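Local coordinates for putative cobalamin synthesis related protein (Corynebacterium diphtheriae, PDB 2NPN) that binds S-adenosylmethionine and is probably a precorrin-6A synthase (deacetylating), a methyltransferase of cobalamin biosynthesis, at residues 42-47 / 240-245; 114-119 / 184-189; 206-209 / 214-217. All blocks are in the same frame, centred on the assembly; numbering follows the deposited sequence. Where two conformers were deposited one is given.

Contact 1. Residues 42-47 / 240-245; sequences SDLLAL and WIMDTY. With SAM (S-adenosylmethionine), chain C.
Leu-44, near the start of helix 42-55, reaches across to two side chains of the segment 240-245. Its CG lies 4.2 Å from CH2 of Trp-240, the chain slanting past the benzene end of the indole, while its CD1 methyl meets CE of Met-242 tip to tip at 4.0 Å. Met-242, a selenomethionine, lies on one side of the adenine of S-adenosylmethionine; the bend at its last torsion (chi3 -57°) keeps SE and CE above the rim of the imidazole part, with CE 3.5 Å from N7. One methyl group therefore packs against both the helix and the cofactor base. OD1 of Asp-43 comes to 4.0 Å from CZ2 of Trp-240, the carboxylate plane turned 49° from the ring. No direct hydrogen bond joins the two segments, but water 1 does so indirectly: it lies in the indole plane at its edge and accepts from Trp-240 NE1 at 3.1 Å and from the backbone N of Asp-43, while donating weakly to Asp-43 OD1. Trp-240 also meets Phe-207 edge-to-face. Where strand 243-249 begins, polar groups meet the cofactor. Thr-244 OG1 donates to adenine N3 at 2.8 Å, and the backbone O of Asp-243 accepts from the ribose O2' at 2.8 Å. Asp-243 OD2 forms a salt bridge with Lys-231 and accepts a hydrogen bond from Trp-204 NE1. The contact thus joins the two halves of the chain beside the adenosine, consistent with the cleft between two alpha/beta domains in which tetrapyrrole methylases hold S-adenosylmethionine.

Contact 2. Residues 114-119 / 184-189; sequences SLYDST and VMLDGK. With SAM (S-adenosylmethionine), chain C.
The S-adenosylmethionine site is bordered here by the loop that follows strand 104-109 and by the end of strand 181-185; Leu-115 and Tyr-116 of the loop meet Met-185 and Leu-186. The selenium of Met-185, a selenomethionine, sits at the edge of the Tyr-116 ring, in its plane and 5.0 Å from the centroid, a Met-aromatic contact made at CD2 and CE2. Leu-186 places its CD1 methyl over one face of that ring, 4.0 Å from CG of Tyr-116. Leu-115 extends past the same selenium, with CD2 3.9 Å from SE of Met-185; with CG anti to the backbone N (chi1 179°), CD2 of Leu-115 also comes 3.6 Å from OXT of the cofactor. In this tetrapyrrole methylase fold the cofactor spans the two halves of the chain, and each segment grips a different part of it. Leu-115 O accepts from the methionyl N at 2.8 Å, whereas Leu-186 N gives a 3.0 Å bond to ribose O2' and a weak one to O3'. Met-185 turns its CE toward O4' of the sugar, and CD2 of Leu-186 packs beside O3'. Tyr-116 O approaches the cofactor's methyl carbon CE to 3.1 Å. Beyond the contact, Asp-117 OD2 caps the start of helix 119-130 by accepting from Thr-119 N, and Asp-187 OD1 closes an Asx turn with Lys-189 N.

Contact 3. Residues 206-209 / 214-217; sequences AFLG and VLRK. With SAM (S-adenosylmethionine), chain C.
Leu-208 lies alongside the N1-C2 edge of the S-adenosylmethionine adenine, raised to one side of its plane, with CD1 3.4 Å from C2, while its other methyl turns to Leu-215. Strands 200-206 and 214-217 form a beta hairpin; Ala-206 ends the first, and residues 207-209 begin the connecting loop. Strand 214-217 is one of the two edge strands of the mixed sheet within the chain. Ala-206 and Val-214 form an antiparallel hydrogen-bonded pair: Ala-206 N donates to Val-214 O at 2.9 Å, and Val-214 N returns a bond to Ala-206 O at 3.0 Å. The side chains of this pair lie on one face of the sheet, where Val-214 packs on helix 220-238 and Ala-206 on Ile-241. Past Ala-206 the chain leaves the strand, and the backbone of Leu-208 becomes available to the adenine. Its N donates to N1 of the base at 2.9 Å, and its O accepts a weak bond from N6, so the backbone of one residue meets both N1 and N6. In the Leu-208 side chain CG stands beside its own backbone N and opposite the carbonyl carbon (chi1 -69°), which leaves CG 3.6 Å from N1 of the adenine. Helix 144-152 meets both leucines, Leu-208 through Val-147 and Leu-148 and Leu-215 through Glu-151 and His-152. Arg-216 folds back on its own strand, donating from NH1 to Leu-215 O. Across the hairpin the leucines cross at about a right angle, CD2 of Leu-208 touching CD2 of Leu-215 at 3.6 Å.

In the fold
All three contacts line the S-adenosylmethionine site and reach the same mixed sheet, through strands 181-185, 243-249 and 214-217. Contacts 2 and 3 follow each other along the chain, and both are nested inside the long loop closed by contact 1. Contact 1 lies about 13 Å from contact 2 and 11 Å from contact 3, centre to centre, and touches both: Tyr-245 meets Val-184 and Asp-187, and Met-242 meets Phe-207. Contacts 2 and 3, about 16 Å apart between centres, do not touch. Contact 1 brings in helix 42-55 and contact 2 the loop after strand 104-109, whereas contact 3 stays with the mixed sheet, so both halves of the chain contribute to the site.

Contact 1. Residues 42-47 / 240-245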
loop_
_atom_site.group_PDB
_atom_site.type_symbol
_atom_site.label_atom_id
_atom_site.label_comp_id
_atom_site.label_asym_id
_atom_site.label_seq_id
_atom_site.Cartn_x
_atom_site.Cartn_y
_atom_site.Cartn_z
ATOM N N SER A 42 -9.107 -11.813 2.270
ATOM C CA SER A 42 -8.516 -13.145 2.406
ATOM C C SER A 42 -7.363 -13.399 1.440
ATOM O O SER A 42 -6.361 -14.002 1.829
ATOM C CB SER A 42 -9.588 -14.223 2.209
ATOM O OG SER A 42 -10.632 -14.059 3.145
ATOM N N ASP A 43 -7.497 -12.936 0.197
ATOM C CA ASP A 43 -6.414 -13.047 -0.795
ATOM C C ASP A 43 -5.148 -12.377 -0.299
ATOM O O ASP A 43 -4.056 -12.886 -0.503
ATOM C CB ASP A 43 -6.777 -12.381 -2.130
ATOM C CG ASP A 43 -7.975 -13.016 -2.810
ATOM O OD1 ASP A 43 -8.824 -12.255 -3.349
ATOM O OD2 ASP A 43 -8.063 -14.270 -2.822
ATOM N N LEU A 44 -5.289 -11.210 0.317
ATOM C CA LEU A 44 -4.130 -10.470 0.813
ATOM C C LEU A 44 -3.477 -11.150 2.007
ATOM O O LEU A 44 -2.250 -11.249 2.074
ATOM C CB LEU A 44 -4.493 -9.027 1.198
ATOM C CG LEU A 44 -4.744 -8.048 0.057
ATOM C CD1 LEU A 44 -4.775 -6.646 0.652
ATOM C CD2 LEU A 44 -3.688 -8.154 -1.016
ATOM N N LEU A 45 -4.285 -11.606 2.955
ATOM C CA LEU A 45 -3.753 -12.344 4.108
ATOM C C LEU A 45 -2.945 -13.551 3.632
ATOM O O LEU A 45 -1.845 -13.837 4.154
ATOM C CB LEU A 45 -4.878 -12.784 5.063
ATOM C CG LEU A 45 -5.170 -11.792 6.194
ATOM C CD1 LEU A 45 -5.617 -10.458 5.621
ATOM C CD2 LEU A 45 -6.212 -12.328 7.162
ATOM N N ALA A 46 -3.477 -14.256 2.635
ATOM C CA ALA A 46 -2.826 -15.434 2.053
ATOM C C ALA A 46 -1.509 -15.112 1.340
ATOM O O ALA A 46 -0.513 -15.809 1.552
ATOM C CB ALA A 46 -3.814 -16.184 1.115
ATOM N N LEU A 47 -1.487 -14.025 0.567
ATOM C CA LEU A 47 -0.264 -13.574 -0.118
ATOM C C LEU A 47 0.791 -13.197 0.892
ATOM O O LEU A 47 1.968 -13.504 0.741
ATOM C CB LEU A 47 -0.528 -12.363 -1.021
ATOM C CG LEU A 47 -1.216 -12.574 -2.353
ATOM C CD1 LEU A 47 -1.336 -11.213 -2.999
ATOM C CD2 LEU A 47 -0.449 -13.564 -3.229
ATOM N N TRP A 240 -14.221 -6.843 -3.025
ATOM C CA TRP A 240 -13.434 -5.622 -2.878
ATOM C C TRP A 240 -12.622 -5.432 -4.146
ATOM O O TRP A 240 -12.494 -6.331 -4.976
ATOM C CB TRP A 240 -12.479 -5.714 -1.689
ATOM C CG TRP A 240 -11.480 -6.843 -1.813
ATOM C CD1 TRP A 240 -11.702 -8.162 -1.499
ATOM C CD2 TRP A 240 -10.117 -6.773 -2.270
ATOM N NE1 TRP A 240 -10.578 -8.908 -1.744
ATOM C CE2 TRP A 240 -9.584 -8.088 -2.197
ATOM C CE3 TRP A 240 -9.293 -5.742 -2.718
ATOM C CZ2 TRP A 240 -8.285 -8.386 -2.587
ATOM C CZ3 TRP A 240 -7.985 -6.043 -3.079
ATOM C CH2 TRP A 240 -7.501 -7.356 -3.013
ATOM N N ILE A 241 -12.062 -4.243 -4.289
ATOM C CA ILE A 241 -11.127 -3.997 -5.388
ATOM C C ILE A 241 -10.154 -2.901 -4.991
ATOM O O ILE A 241 -10.531 -1.999 -4.255
ATOM C CB ILE A 241 -11.852 -3.609 -6.713
ATOM C CG1 ILE A 241 -10.842 -3.439 -7.862
ATOM C CG2 ILE A 241 -12.686 -2.310 -6.574
ATOM C CD1 ILE A 241 -11.516 -3.563 -9.198
HETATM N N MSE A 242 -8.899 -3.015 -5.425
HETATM C CA MSE A 242 -7.966 -1.903 -5.303
HETATM C C MSE A 242 -7.428 -1.649 -6.690
HETATM O O MSE A 242 -6.958 -2.584 -7.341
HETATM C CB MSE A 242 -6.823 -2.194 -4.347
HETATM C CG MSE A 242 -7.245 -2.199 -2.885
HETATM SE SE MSE A 242 -5.744 -2.356 -1.672
HETATM C CE MSE A 242 -4.996 -4.011 -2.362
ATOM N N ASP A 243 -7.580 -0.412 -7.137
ATOM C CA ASP A 243 -7.092 0.023 -8.431
ATOM C C ASP A 243 -6.163 1.225 -8.269
ATOM O O ASP A 243 -6.270 1.999 -7.290
ATOM C CB ASP A 243 -8.204 0.325 -9.463
ATOM C CG ASP A 243 -9.162 1.507 -9.059
ATOM O OD1 ASP A 243 -9.229 1.867 -7.860
ATOM O OD2 ASP A 243 -9.912 2.046 -9.934
ATOM N N THR A 244 -5.312 1.416 -9.278
ATOM C CA THR A 244 -4.460 2.610 -9.357
ATOM C C THR A 244 -4.478 2.976 -10.836
ATOM O O THR A 244 -4.539 2.091 -11.710
ATOM C CB THR A 244 -2.996 2.293 -8.885
ATOM O OG1 THR A 244 -2.978 1.829 -7.522
ATOM C CG2 THR A 244 -2.066 3.534 -8.936
ATOM N N TYR A 245 -4.451 4.268 -11.138
ATOM C CA TYR A 245 -4.461 4.670 -12.544
ATOM C C TYR A 245 -3.650 5.948 -12.725
ATOM O O TYR A 245 -3.450 6.702 -11.791
ATOM C CB TYR A 245 -5.869 4.767 -13.098
ATOM C CG TYR A 245 -6.845 5.670 -12.355
ATOM C CD1 TYR A 245 -7.099 6.974 -12.795
ATOM C CD2 TYR A 245 -7.613 5.202 -11.278
ATOM C CE1 TYR A 245 -8.027 7.817 -12.141
ATOM C CE2 TYR A 245 -8.529 6.027 -10.658
ATOM C CZ TYR A 245 -8.750 7.336 -11.101
ATOM O OH TYR A 245 -9.733 8.130 -10.478
HETATM N N SAM C . 1.787 1.740 0.647
HETATM C CA SAM C . 1.037 1.291 -0.564
HETATM C C SAM C . 1.899 1.363 -1.811
HETATM O O SAM C . 1.410 1.001 -2.915
HETATM O OXT SAM C . 3.085 1.736 -1.712
HETATM C CB SAM C . -0.254 2.112 -0.735
HETATM C CG SAM C . -1.295 1.871 0.359
HETATM S SD SAM C . -2.896 2.723 0.138
HETATM C CE SAM C . -3.623 2.208 1.721
HETATM C "C5'" SAM C . -3.966 1.647 -0.879
HETATM C "C4'" SAM C . -4.091 2.088 -2.348
HETATM O "O4'" SAM C . -2.968 1.661 -3.045
HETATM C "C3'" SAM C . -5.264 1.477 -3.115
HETATM O "O3'" SAM C . -6.468 2.170 -2.900
HETATM C "C2'" SAM C . -4.810 1.532 -4.549
HETATM O "O2'" SAM C . -4.890 2.865 -5.022
HETATM C "C1'" SAM C . -3.357 1.167 -4.330
HETATM N N9 SAM C . -3.103 -0.287 -4.430
HETATM C C8 SAM C . -2.494 -1.062 -3.456
HETATM N N7 SAM C . -2.338 -2.315 -3.893
HETATM C C5 SAM C . -2.801 -2.351 -5.178
HETATM C C6 SAM C . -2.834 -3.351 -6.140
HETATM N N6 SAM C . -2.371 -4.603 -5.894
HETATM N N1 SAM C . -3.368 -3.063 -7.390
HETATM C C2 SAM C . -3.785 -1.778 -7.683
HETATM N N3 SAM C . -3.749 -0.787 -6.742
HETATM C C4 SAM C . -3.243 -1.048 -5.511
HETATM O O HOH W 1 -10.182 -11.829 -0.757
#

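Contact 2. Residues 114-119 / 184-189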
loop_
_atom_site.group_PDB
_atom_site.type_symbol
_atom_site.label_atom_id
_atom_site.label_comp_id
_atom_site.label_asym_id
_atom_site.label_seq_id
_atom_site.Cartn_x
_atom_site.Cartn_y
_atom_site.Cartn_z
ATOM N N SER A 114 6.189 4.415 3.101
ATOM C CA SER A 114 6.038 5.874 3.095
ATOM C C SER A 114 4.723 6.367 2.503
ATOM O O SER A 114 4.350 7.549 2.730
ATOM C CB SER A 114 7.145 6.512 2.246
ATOM O OG SER A 114 6.955 6.239 0.862
ATOM N N LEU A 115 4.050 5.507 1.732
ATOM C CA LEU A 115 3.029 5.980 0.789
ATOM C C LEU A 115 1.596 5.591 1.227
ATOM O O LEU A 115 1.210 4.432 1.192
ATOM C CB LEU A 115 3.340 5.456 -0.614
ATOM C CG LEU A 115 2.348 5.858 -1.702
ATOM C CD1 LEU A 115 2.301 7.366 -1.899
ATOM C CD2 LEU A 115 2.740 5.133 -2.991
ATOM N N TYR A 116 0.806 6.594 1.572
ATOM C CA TYR A 116 -0.594 6.378 1.998
ATOM C C TYR A 116 -0.723 5.171 2.927
ATOM O O TYR A 116 -1.568 4.278 2.726
ATOM C CB TYR A 116 -1.568 6.283 0.813
ATOM C CG TYR A 116 -1.670 7.559 0.009
ATOM C CD1 TYR A 116 -2.024 8.768 0.614
ATOM C CD2 TYR A 116 -1.380 7.587 -1.331
ATOM C CE1 TYR A 116 -2.114 9.969 -0.091
ATOM C CE2 TYR A 116 -1.462 8.773 -2.049
ATOM C CZ TYR A 116 -1.822 9.975 -1.430
ATOM O OH TYR A 116 -1.846 11.156 -2.141
ATOM N N ASP A 117 0.068 5.188 3.979
ATOM C CA ASP A 117 0.041 4.130 4.997
ATOM C C ASP A 117 0.291 4.730 6.360
ATOM O O ASP A 117 1.147 5.615 6.494
ATOM C CB ASP A 117 1.098 3.057 4.680
ATOM C CG ASP A 117 0.967 1.861 5.569
ATOM O OD1 ASP A 117 0.188 0.955 5.228
ATOM O OD2 ASP A 117 1.598 1.857 6.655
ATOM N N SER A 118 -0.419 4.231 7.379
ATOM C CA SER A 118 -0.364 4.837 8.716
ATOM C C SER A 118 0.585 4.128 9.684
ATOM O O SER A 118 0.753 4.577 10.834
ATOM C CB SER A 118 -1.764 4.849 9.332
ATOM O OG SER A 118 -2.257 3.533 9.428
ATOM N N THR A 119 1.204 3.020 9.274
ATOM C CA THR A 119 2.012 2.214 10.212
ATOM C C THR A 119 3.100 3.014 10.912
ATOM O O THR A 119 3.263 2.919 12.115
ATOM C CB THR A 119 2.613 0.954 9.520
ATOM O OG1 THR A 119 1.521 0.113 9.118
ATOM C CG2 THR A 119 3.594 0.212 10.427
ATOM N N VAL A 184 -3.652 8.390 -9.515
ATOM C CA VAL A 184 -4.767 8.397 -8.592
ATOM C C VAL A 184 -4.840 7.056 -7.830
ATOM O O VAL A 184 -4.832 5.984 -8.442
ATOM C CB VAL A 184 -6.087 8.666 -9.265
ATOM C CG1 VAL A 184 -7.218 8.774 -8.265
ATOM C CG2 VAL A 184 -6.012 9.905 -10.172
HETATM N N MSE A 185 -4.822 7.179 -6.520
HETATM C CA MSE A 185 -4.938 6.063 -5.601
HETATM C C MSE A 185 -6.164 6.265 -4.709
HETATM O O MSE A 185 -6.750 7.347 -4.638
HETATM C CB MSE A 185 -3.656 5.945 -4.739
HETATM C CG MSE A 185 -2.434 5.838 -5.604
HETATM SE SE MSE A 185 -0.723 5.785 -4.631
HETATM C CE MSE A 185 -0.811 3.946 -4.096
ATOM N N LEU A 186 -6.536 5.208 -3.981
ATOM C CA LEU A 186 -7.600 5.322 -2.989
ATOM C C LEU A 186 -8.939 5.816 -3.624
ATOM O O LEU A 186 -9.751 6.428 -2.940
ATOM C CB LEU A 186 -7.185 6.220 -1.839
ATOM C CG LEU A 186 -6.043 5.672 -0.997
ATOM C CD1 LEU A 186 -5.547 6.734 -0.024
ATOM C CD2 LEU A 186 -6.534 4.457 -0.189
ATOM N N ASP A 187 -9.205 5.476 -4.874
ATOM C CA ASP A 187 -10.466 5.893 -5.507
ATOM C C ASP A 187 -11.480 4.777 -5.341
ATOM O O ASP A 187 -11.344 3.731 -5.962
ATOM C CB ASP A 187 -10.305 6.174 -7.023
ATOM C CG ASP A 187 -11.568 6.748 -7.670
ATOM O OD1 ASP A 187 -12.584 7.013 -6.968
ATOM O OD2 ASP A 187 -11.514 6.960 -8.895
ATOM N N GLY A 188 -12.458 5.005 -4.480
ATOM C CA GLY A 188 -13.545 4.036 -4.269
ATOM C C GLY A 188 -14.648 4.128 -5.293
ATOM O O GLY A 188 -15.594 3.338 -5.238
ATOM N N LYS A 189 -14.581 5.139 -6.156
ATOM C CA LYS A 189 -15.616 5.427 -7.112
ATOM C C LYS A 189 -14.905 5.372 -8.457
ATOM O O LYS A 189 -14.017 4.504 -8.658
ATOM C CB LYS A 189 -16.271 6.792 -6.844
ATOM C CG LYS A 189 -16.874 6.949 -5.450
ATOM C CD LYS A 189 -17.444 8.375 -5.297
ATOM C CE LYS A 189 -18.203 8.594 -3.998
ATOM N NZ LYS A 189 -18.611 10.014 -3.804
HETATM N N SAM C . 1.787 1.740 0.647
HETATM C CA SAM C . 1.037 1.291 -0.564
HETATM C C SAM C . 1.899 1.363 -1.811
HETATM O O SAM C . 1.410 1.001 -2.915
HETATM O OXT SAM C . 3.085 1.736 -1.712
HETATM C CB SAM C . -0.254 2.112 -0.735
HETATM C CG SAM C . -1.295 1.871 0.359
HETATM S SD SAM C . -2.896 2.723 0.138
HETATM C CE SAM C . -3.623 2.208 1.721
HETATM C "C5'" SAM C . -3.966 1.647 -0.879
HETATM C "C4'" SAM C . -4.091 2.088 -2.348
HETATM O "O4'" SAM C . -2.968 1.661 -3.045
HETATM C "C3'" SAM C . -5.264 1.477 -3.115
HETATM O "O3'" SAM C . -6.468 2.170 -2.900
HETATM C "C2'" SAM C . -4.810 1.532 -4.549
HETATM O "O2'" SAM C . -4.890 2.865 -5.022
HETATM C "C1'" SAM C . -3.357 1.167 -4.330
HETATM N N9 SAM C . -3.103 -0.287 -4.430
HETATM C C8 SAM C . -2.494 -1.062 -3.456
HETATM N N7 SAM C . -2.338 -2.315 -3.893
HETATM C C5 SAM C . -2.801 -2.351 -5.178
HETATM C C6 SAM C . -2.834 -3.351 -6.140
HETATM N N6 SAM C . -2.371 -4.603 -5.894
HETATM N N1 SAM C . -3.368 -3.063 -7.390
HETATM C C2 SAM C . -3.785 -1.778 -7.683
HETATM N N3 SAM C . -3.749 -0.787 -6.742
HETATM C C4 SAM C . -3.243 -1.048 -5.511
#

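Contact 3. Residues 206-209 / 214-217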
loop_
_atom_site.group_PDB
_atom_site.type_symbol
_atom_site.label_atom_id
_atom_site.label_comp_id
_atom_site.label_asym_id
_atom_site.label_seq_id
_atom_site.Cartn_x
_atom_site.Cartn_y
_atom_site.Cartn_z
ATOM N N ALA A 206 -5.942 -3.083 -11.717
ATOM C CA ALA A 206 -6.472 -3.598 -10.468
ATOM C C ALA A 206 -5.789 -4.894 -10.119
ATOM O O ALA A 206 -5.365 -5.637 -10.989
ATOM C CB ALA A 206 -7.977 -3.780 -10.545
ATOM N N PHE A 207 -5.641 -5.136 -8.814
ATOM C CA PHE A 207 -5.014 -6.356 -8.311
ATOM C C PHE A 207 -3.627 -6.517 -8.941
ATOM O O PHE A 207 -3.202 -7.632 -9.273
ATOM C CB PHE A 207 -5.909 -7.574 -8.613
ATOM C CG PHE A 207 -7.353 -7.403 -8.178
ATOM C CD1 PHE A 207 -7.672 -7.297 -6.819
ATOM C CD2 PHE A 207 -8.364 -7.386 -9.097
ATOM C CE1 PHE A 207 -8.985 -7.170 -6.385
ATOM C CE2 PHE A 207 -9.720 -7.253 -8.678
ATOM C CZ PHE A 207 -10.003 -7.136 -7.328
ATOM N N LEU A 208 -2.925 -5.397 -9.069
ATOM C CA LEU A 208 -1.621 -5.373 -9.702
ATOM C C LEU A 208 -0.634 -6.287 -9.003
ATOM O O LEU A 208 -0.618 -6.343 -7.766
ATOM C CB LEU A 208 -1.036 -3.957 -9.677
ATOM C CG LEU A 208 -1.743 -2.971 -10.566
ATOM C CD1 LEU A 208 -1.399 -1.562 -10.139
ATOM C CD2 LEU A 208 -1.394 -3.182 -12.036
ATOM N N GLY A 209 0.174 -6.998 -9.803
ATOM C CA GLY A 209 1.201 -7.887 -9.287
ATOM C C GLY A 209 0.717 -9.318 -9.109
ATOM O O GLY A 209 1.551 -10.249 -9.109
ATOM N N VAL A 214 -5.624 -7.143 -13.607
ATOM C CA VAL A 214 -6.355 -6.677 -14.771
ATOM C C VAL A 214 -5.863 -5.307 -15.152
ATOM O O VAL A 214 -5.754 -4.421 -14.275
ATOM C CB VAL A 214 -7.883 -6.607 -14.486
ATOM C CG1 VAL A 214 -8.615 -6.197 -15.723
ATOM C CG2 VAL A 214 -8.404 -7.930 -13.954
ATOM N N LEU A 215 -5.524 -5.153 -16.435
ATOM C CA LEU A 215 -5.025 -3.896 -16.993
ATOM C C LEU A 215 -5.967 -3.398 -18.059
ATOM O O LEU A 215 -6.510 -4.177 -18.826
ATOM C CB LEU A 215 -3.650 -4.063 -17.627
ATOM C CG LEU A 215 -2.555 -4.639 -16.728
ATOM C CD1 LEU A 215 -1.254 -4.807 -17.592
ATOM C CD2 LEU A 215 -2.306 -3.772 -15.493
ATOM N N ARG A 216 -6.144 -2.088 -18.107
ATOM C CA ARG A 216 -6.858 -1.424 -19.208
ATOM C C ARG A 216 -6.144 -0.118 -19.513
ATOM O O ARG A 216 -5.592 0.514 -18.625
ATOM C CB ARG A 216 -8.315 -1.104 -18.858
ATOM C CG ARG A 216 -9.191 -2.317 -18.595
ATOM C CD ARG A 216 -9.371 -3.112 -19.872
ATOM N NE ARG A 216 -10.367 -4.175 -19.707
ATOM C CZ ARG A 216 -10.104 -5.411 -19.312
ATOM N NH1 ARG A 216 -8.873 -5.814 -19.088
ATOM N NH2 ARG A 216 -11.116 -6.285 -19.198
ATOM N N LYS A 217 -6.173 0.273 -20.783
ATOM C CA LYS A 217 -5.683 1.560 -21.202
ATOM C C LYS A 217 -6.426 2.110 -22.420
ATOM O O LYS A 217 -6.937 1.364 -23.254
ATOM C CB LYS A 217 -4.199 1.523 -21.514
ATOM C CG LYS A 217 -3.835 0.748 -22.760
ATOM C CD LYS A 217 -2.342 0.854 -23.061
ATOM C CE LYS A 217 -1.958 0.130 -24.322
ATOM N NZ LYS A 217 -2.239 -1.307 -24.123
HETATM N N SAM C . 1.787 1.740 0.647
HETATM C CA SAM C . 1.037 1.291 -0.564
HETATM C C SAM C . 1.899 1.363 -1.811
HETATM O O SAM C . 1.410 1.001 -2.915
HETATM O OXT SAM C . 3.085 1.736 -1.712
HETATM C CB SAM C . -0.254 2.112 -0.735
HETATM C CG SAM C . -1.295 1.871 0.359
HETATM S SD SAM C . -2.896 2.723 0.138
HETATM C CE SAM C . -3.623 2.208 1.721
HETATM C "C5'" SAM C . -3.966 1.647 -0.879
HETATM C "C4'" SAM C . -4.091 2.088 -2.348
HETATM O "O4'" SAM C . -2.968 1.661 -3.045
HETATM C "C3'" SAM C . -5.264 1.477 -3.115
HETATM O "O3'" SAM C . -6.468 2.170 -2.900
HETATM C "C2'" SAM C . -4.810 1.532 -4.549
HETATM O "O2'" SAM C . -4.890 2.865 -5.022
HETATM C "C1'" SAM C . -3.357 1.167 -4.330
HETATM N N9 SAM C . -3.103 -0.287 -4.430
HETATM C C8 SAM C . -2.494 -1.062 -3.456
HETATM N N7 SAM C . -2.338 -2.315 -3.893
HETATM C C5 SAM C . -2.801 -2.351 -5.178
HETATM C C6 SAM C . -2.834 -3.351 -6.140
HETATM N N6 SAM C . -2.371 -4.603 -5.894
HETATM N N1 SAM C . -3.368 -3.063 -7.390
HETATM C C2 SAM C . -3.785 -1.778 -7.683
HETATM N N3 SAM C . -3.749 -0.787 -6.742
HETATM C C4 SAM C . -3.243 -1.048 -5.511
#